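Local coordinates for SusD-like carbohydrate binding protein BF1063 (Bacteroides fragilis NCTC 9343, PDB 3I4G), which probably binds carbohydrate at the bacterial outer membrane, as a SusD-family protein expected to serve glycan uptake, at residues A63-G68 and W278-P283; Q268-A273 and F360-Y365. One frame throughout, in Å; residues are numbered along the deposited sequence.

Contact 1. Residues A63-G68 and W278-P283; sequences AFDRRG and WSLVNP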
loop_
_atom_site.group_PDB
_atom_site.type_symbol
_atom_site.label_atom_id
_atom_site.label_comp_id
_atom_site.label_asym_id
_atom_site.label_seq_id
_atom_site.Cartn_x
_atom_site.Cartn_y
_atom_site.Cartn_z
ATOM N N ALA A 63 -9.480 7.142 -1.236
ATOM C CA ALA A 63 -9.609 7.569 0.148
ATOM C C ALA A 63 -9.215 9.021 0.310
ATOM O O ALA A 63 -8.817 9.686 -0.641
ATOM C CB ALA A 63 -8.783 6.662 1.062
ATOM N N PHE A 64 -9.357 9.489 1.533
ATOM C CA PHE A 64 -9.138 10.879 1.911
ATOM C C PHE A 64 -8.507 10.907 3.290
ATOM O O PHE A 64 -8.733 10.033 4.116
ATOM C CB PHE A 64 -10.473 11.595 1.904
ATOM C CG PHE A 64 -10.424 13.073 2.249
ATOM C CD1 PHE A 64 -9.950 13.970 1.310
ATOM C CD2 PHE A 64 -10.966 13.571 3.412
ATOM C CE1 PHE A 64 -9.929 15.358 1.568
ATOM C CE2 PHE A 64 -10.965 14.931 3.666
ATOM C CZ PHE A 64 -10.446 15.833 2.740
ATOM N N ASP A 65 -7.717 11.942 3.534
ATOM C CA ASP A 65 -7.071 12.148 4.824
ATOM C C ASP A 65 -7.960 13.028 5.691
ATOM O O ASP A 65 -8.310 14.119 5.267
ATOM C CB ASP A 65 -5.714 12.822 4.597
ATOM C CG ASP A 65 -4.832 12.754 5.786
ATOM O OD1 ASP A 65 -5.098 13.452 6.756
ATOM O OD2 ASP A 65 -3.849 11.992 5.800
ATOM N N ARG A 66 -8.325 12.568 6.887
ATOM C CA ARG A 66 -9.217 13.362 7.762
ATOM C C ARG A 66 -8.641 14.737 8.019
ATOM O O ARG A 66 -9.394 15.637 8.343
ATOM C CB ARG A 66 -9.446 12.649 9.096
ATOM C CG ARG A 66 -10.653 13.153 9.909
ATOM C CD ARG A 66 -10.457 13.058 11.433
ATOM N NE ARG A 66 -9.432 14.008 11.812
ATOM C CZ ARG A 66 -8.239 13.726 12.279
ATOM N NH1 ARG A 66 -7.903 12.504 12.685
ATOM N NH2 ARG A 66 -7.383 14.726 12.441
ATOM N N ARG A 67 -7.308 14.885 8.004
ATOM C CA ARG A 67 -6.696 16.199 8.271
ATOM C C ARG A 67 -7.053 17.215 7.179
ATOM O O ARG A 67 -6.893 18.419 7.400
ATOM C CB ARG A 67 -5.180 16.095 8.457
ATOM C CG ARG A 67 -4.837 15.247 9.679
ATOM C CD ARG A 67 -3.405 14.832 9.805
ATOM N NE ARG A 67 -3.035 13.943 8.720
ATOM C CZ ARG A 67 -1.895 13.291 8.624
ATOM N NH1 ARG A 67 -0.938 13.452 9.531
ATOM N NH2 ARG A 67 -1.697 12.485 7.601
ATOM N N GLY A 68 -7.532 16.751 6.024
ATOM C CA GLY A 68 -8.076 17.652 5.041
ATOM C C GLY A 68 -7.176 18.165 3.946
ATOM O O GLY A 68 -5.990 17.824 3.839
ATOM N N TRP A 278 -9.089 7.895 16.214
ATOM C CA TRP A 278 -9.129 9.259 15.701
ATOM C C TRP A 278 -9.668 9.387 14.267
ATOM O O TRP A 278 -9.692 10.494 13.717
ATOM C CB TRP A 278 -7.730 9.879 15.803
ATOM C CG TRP A 278 -7.193 9.960 17.214
ATOM C CD1 TRP A 278 -7.923 10.071 18.369
ATOM C CD2 TRP A 278 -5.822 10.017 17.592
ATOM N NE1 TRP A 278 -7.071 10.173 19.454
ATOM C CE2 TRP A 278 -5.779 10.129 19.005
ATOM C CE3 TRP A 278 -4.623 9.936 16.878
ATOM C CZ2 TRP A 278 -4.562 10.205 19.712
ATOM C CZ3 TRP A 278 -3.428 10.016 17.588
ATOM C CH2 TRP A 278 -3.411 10.105 18.972
ATOM N N SER A 279 -10.070 8.281 13.640
ATOM C CA SER A 279 -10.709 8.307 12.310
ATOM C C SER A 279 -9.871 8.989 11.253
ATOM O O SER A 279 -10.388 9.715 10.416
ATOM C CB SER A 279 -12.098 8.973 12.366
ATOM O OG SER A 279 -12.951 8.334 13.315
ATOM N N LEU A 280 -8.565 8.755 11.236
ATOM C CA LEU A 280 -7.721 9.453 10.233
ATOM C C LEU A 280 -7.924 8.924 8.814
ATOM O O LEU A 280 -7.850 9.686 7.867
ATOM C CB LEU A 280 -6.248 9.384 10.636
ATOM C CG LEU A 280 -5.286 10.176 9.737
ATOM C CD1 LEU A 280 -5.695 11.631 9.618
ATOM C CD2 LEU A 280 -3.836 10.085 10.211
ATOM N N VAL A 281 -8.131 7.606 8.666
ATOM C CA VAL A 281 -8.268 6.916 7.352
ATOM C C VAL A 281 -9.714 6.879 6.891
ATOM O O VAL A 281 -10.537 6.279 7.544
ATOM C CB VAL A 281 -7.707 5.484 7.423
ATOM C CG1 VAL A 281 -7.820 4.826 6.056
ATOM C CG2 VAL A 281 -6.286 5.518 7.927
ATOM N N ASN A 282 -10.061 7.581 5.793
ATOM C CA ASN A 282 -11.453 7.727 5.341
ATOM C C ASN A 282 -11.676 7.311 3.874
ATOM O O ASN A 282 -11.384 8.084 2.953
ATOM C CB ASN A 282 -11.879 9.210 5.481
ATOM C CG ASN A 282 -11.763 9.820 6.880
ATOM O OD1 ASN A 282 -11.833 11.036 6.995
ATOM N ND2 ASN A 282 -11.695 9.005 7.945
ATOM N N PRO A 283 -12.168 6.090 3.624
ATOM C CA PRO A 283 -12.473 5.689 2.245
ATOM C C PRO A 283 -13.442 6.636 1.576
ATOM O O PRO A 283 -14.281 7.230 2.222
ATOM C CB PRO A 283 -13.075 4.287 2.418
ATOM C CG PRO A 283 -12.491 3.782 3.726
ATOM C CD PRO A 283 -12.401 5.018 4.588
#
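F64 and N282 form the one hydrogen-bonded pair of a short antiparallel ladder, F64 N giving to N282 O at 2.8 Å and N282 N returning a longer bond to F64 O at 3.3 Å. Two residues further along, past the non-hydrogen-bonded pair D65-V281, R66 N donates to L280 O at 3.1 Å, just where the first strand runs into the type I turn D65-G68. D65 shapes that turn: its OD1 takes R67 N on the anti lone pair, an Asx turn, while NE and NH2 of R67 grip the two carboxylate oxygens side-on, NH2 lying 2.8 Å from OD2. L280 packs beneath this ion pair, CD2 over the centre of the R67 guanidinium and CD1 3.4 Å from D65 OD1. The two-stranded sheet thus ties an early piece of the SusD-like chain to one more than 200 residues later. R66, its chain bent at chi2 and chi3, lies over the loop before the second strand. Its NH1 donates to W278 O, 2.9 Å away, from 36° above the carbonyl plane; its NH2 forms a salt bridge with the sulfonate of a bound EPE molecule, probably from the crystallisation liquor. N282 ND2 donates back to S279 O at 2.9 Å, and OD1 accepts from R357 N.

Contact 2. Residues Q268-A273 and F360-Y365; sequences QHALSA and FMMRKY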
loop_
_atom_site.group_PDB
_atom_site.type_symbol
_atom_site.label_atom_id
_atom_site.label_comp_id
_atom_site.label_asym_id
_atom_site.label_seq_id
_atom_site.Cartn_x
_atom_site.Cartn_y
_atom_site.Cartn_z
ATOM N N GLN A 268 -5.150 3.339 17.093
ATOM C CA GLN A 268 -5.404 4.665 17.635
ATOM C C GLN A 268 -5.737 5.633 16.527
ATOM O O GLN A 268 -6.606 6.522 16.668
ATOM C CB GLN A 268 -4.158 5.139 18.383
ATOM C CG GLN A 268 -4.258 6.592 18.886
ATOM C CD GLN A 268 -5.258 6.753 19.991
ATOM O OE1 GLN A 268 -4.902 6.611 21.166
ATOM N NE2 GLN A 268 -6.520 6.981 19.636
ATOM N N HIS A 269 -5.016 5.536 15.428
ATOM C CA HIS A 269 -5.209 6.468 14.353
ATOM C C HIS A 269 -6.425 6.238 13.497
ATOM O O HIS A 269 -7.025 7.223 13.052
ATOM C CB HIS A 269 -3.981 6.520 13.401
ATOM C CG HIS A 269 -3.268 7.833 13.454
ATOM N ND1 HIS A 269 -1.894 7.940 13.469
ATOM C CD2 HIS A 269 -3.755 9.095 13.477
ATOM C CE1 HIS A 269 -1.572 9.226 13.533
ATOM N NE2 HIS A 269 -2.681 9.948 13.539
ATOM N N ALA A 270 -6.781 4.984 13.271
ATOM C CA ALA A 270 -7.773 4.663 12.229
ATOM C C ALA A 270 -9.070 4.012 12.688
ATOM O O ALA A 270 -9.956 3.823 11.864
ATOM C CB ALA A 270 -7.141 3.806 11.136
ATOM N N LEU A 271 -9.170 3.622 13.959
ATOM C CA LEU A 271 -10.461 3.255 14.509
ATOM C C LEU A 271 -11.309 4.521 14.640
ATOM O O LEU A 271 -10.800 5.652 14.633
ATOM C CB LEU A 271 -10.328 2.583 15.887
ATOM C CG LEU A 271 -9.656 1.224 15.852
ATOM C CD1 LEU A 271 -9.456 0.648 17.281
ATOM C CD2 LEU A 271 -10.417 0.168 14.990
ATOM N N SER A 272 -12.629 4.350 14.801
ATOM C CA SER A 272 -13.513 5.481 15.012
ATOM C C SER A 272 -13.646 5.760 16.513
ATOM O O SER A 272 -13.190 4.973 17.364
ATOM C CB SER A 272 -14.873 5.249 14.341
ATOM O OG SER A 272 -15.675 4.377 15.099
ATOM N N ALA A 273 -14.274 6.869 16.851
ATOM C CA ALA A 273 -14.355 7.288 18.251
ATOM C C ALA A 273 -14.977 6.257 19.164
ATOM O O ALA A 273 -14.535 6.115 20.297
ATOM C CB ALA A 273 -15.128 8.611 18.337
ATOM N N PHE A 360 -17.325 6.948 5.551
ATOM C CA PHE A 360 -16.772 5.590 5.508
ATOM C C PHE A 360 -15.606 5.513 6.478
ATOM O O PHE A 360 -14.964 6.525 6.827
ATOM C CB PHE A 360 -16.288 5.223 4.114
ATOM C CG PHE A 360 -17.376 5.171 3.065
ATOM C CD1 PHE A 360 -18.278 4.125 3.065
ATOM C CD2 PHE A 360 -17.493 6.151 2.081
ATOM C CE1 PHE A 360 -19.259 4.035 2.096
ATOM C CE2 PHE A 360 -18.476 6.058 1.114
ATOM C CZ PHE A 360 -19.361 5.033 1.135
HETATM N N MSE A 361 -15.301 4.283 6.846
HETATM C CA MSE A 361 -14.143 3.938 7.638
HETATM C C MSE A 361 -13.511 2.680 7.079
HETATM O O MSE A 361 -14.151 1.935 6.329
HETATM C CB MSE A 361 -14.534 3.737 9.087
HETATM C CG MSE A 361 -15.040 4.982 9.788
HETATM SE SE MSE A 361 -13.553 6.296 10.047
HETATM C CE MSE A 361 -12.715 5.472 11.394
HETATM N N MSE A 362 -12.256 2.425 7.456
HETATM C CA MSE A 362 -11.570 1.206 7.030
HETATM C C MSE A 362 -11.783 0.079 8.024
HETATM O O MSE A 362 -11.476 0.195 9.194
HETATM C CB MSE A 362 -10.054 1.460 6.874
HETATM C CG MSE A 362 -9.268 0.227 6.446
HETATM SE SE MSE A 362 -7.396 0.661 6.109
HETATM C CE MSE A 362 -6.898 0.835 7.889
ATOM N N ARG A 363 -12.286 -1.045 7.528
ATOM C CA ARG A 363 -12.440 -2.286 8.314
ATOM C C ARG A 363 -11.179 -3.150 8.223
ATOM O O ARG A 363 -10.825 -3.853 9.182
ATOM C CB ARG A 363 -13.656 -3.090 7.825
ATOM C CG ARG A 363 -14.051 -4.200 8.778
ATOM C CD ARG A 363 -15.134 -5.106 8.259
ATOM N NE ARG A 363 -16.460 -4.501 8.143
ATOM C CZ ARG A 363 -17.360 -4.459 9.122
ATOM N NH1 ARG A 363 -17.061 -4.863 10.347
ATOM N NH2 ARG A 363 -18.554 -3.943 8.896
ATOM N N LYS A 364 -10.517 -3.143 7.074
ATOM C CA LYS A 364 -9.309 -3.940 6.843
ATOM C C LYS A 364 -8.278 -3.636 7.919
ATOM O O LYS A 364 -8.150 -2.494 8.342
ATOM C CB LYS A 364 -8.747 -3.663 5.467
ATOM C CG LYS A 364 -7.608 -4.578 5.036
ATOM C CD LYS A 364 -7.238 -4.410 3.564
ATOM C CE LYS A 364 -8.217 -5.149 2.611
ATOM N NZ LYS A 364 -7.876 -5.000 1.162
ATOM N N TYR A 365 -7.566 -4.703 8.341
ATOM C CA TYR A 365 -6.461 -4.711 9.315
ATOM C C TYR A 365 -6.891 -4.782 10.780
ATOM O O TYR A 365 -6.036 -4.880 11.651
ATOM C CB TYR A 365 -5.528 -3.505 9.113
ATOM C CG TYR A 365 -4.871 -3.394 7.774
ATOM C CD1 TYR A 365 -3.861 -4.268 7.374
ATOM C CD2 TYR A 365 -5.238 -2.386 6.886
ATOM C CE1 TYR A 365 -3.265 -4.165 6.131
ATOM C CE2 TYR A 365 -4.660 -2.296 5.635
ATOM C CZ TYR A 365 -3.662 -3.163 5.265
ATOM O OH TYR A 365 -3.067 -3.021 4.056
HETATM O O HOH W 1 -10.526 4.007 9.057
HETATM O O HOH W 2 -11.819 1.728 11.458
#
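M361, a selenomethionine, puts its terminal methyl against the end of helix 266-270: CE lies 3.2 Å from A270 O, and the same carbon sits 3.7 Å from S272 CB. With CG anti to the carbonyl carbon (chi1 -65°) and further bends at chi2 and chi3, the side chain folds round to present CE, rather than the selenium, to the A270-S272 backbone. M362 adds a looser apolar touch, its CE 4.4 Å from A270 CB.

No direct hydrogen bond joins the two segments; two waters do that work. Both donate to A270 O, one from 2.9 Å and the other from 2.8 Å. The first then accepts from M362 N, and the second donates again to M362 O, also at 2.8 Å. The backbone N and O of M362 are both bridged through water to one carbonyl, that of A270, the last helical residue, just before L271 leaves helical geometry.

Further out, strand 323-325 pairs with strand 360-362 in a two-stranded antiparallel sheet, with a backbone bond between M361 and Y324, and S272 also packs on Y324. V281 packs on both A270 and M362, which places strand 281-283 alongside the bridge.

In this buried junction the CA atoms of A270 and M362 stand 7.3 Å apart, and the methyl contacts carry no hydrogen bond and rest mainly on close packing; the helix-end carbonyl is thus satisfied by water and not by the strand directly.

How the contacts relate
Both contacts are largely buried and lie on the same side of the chain's centre, their own centres about 9 Å apart, but the arginines of contact 1 are partly exposed. Strand 281-283 is common ground: it pairs with 63-65 in contact 1 and packs against strand 360-362 of contact 2, where P283 O meets the F360 ring. The loop before it is probably hydrogen-bonded to the helix of contact 2, L280 N to H269 O and W278 N to Q268 O. Contact 1 joins its segments by direct backbone bonds and an arginine-to-carbonyl bond, with its salt bridge inside 63-68; contact 2 uses water bridges and selenomethionine methyls. R66 and H269 each meet bound EPE, perhaps the same molecule.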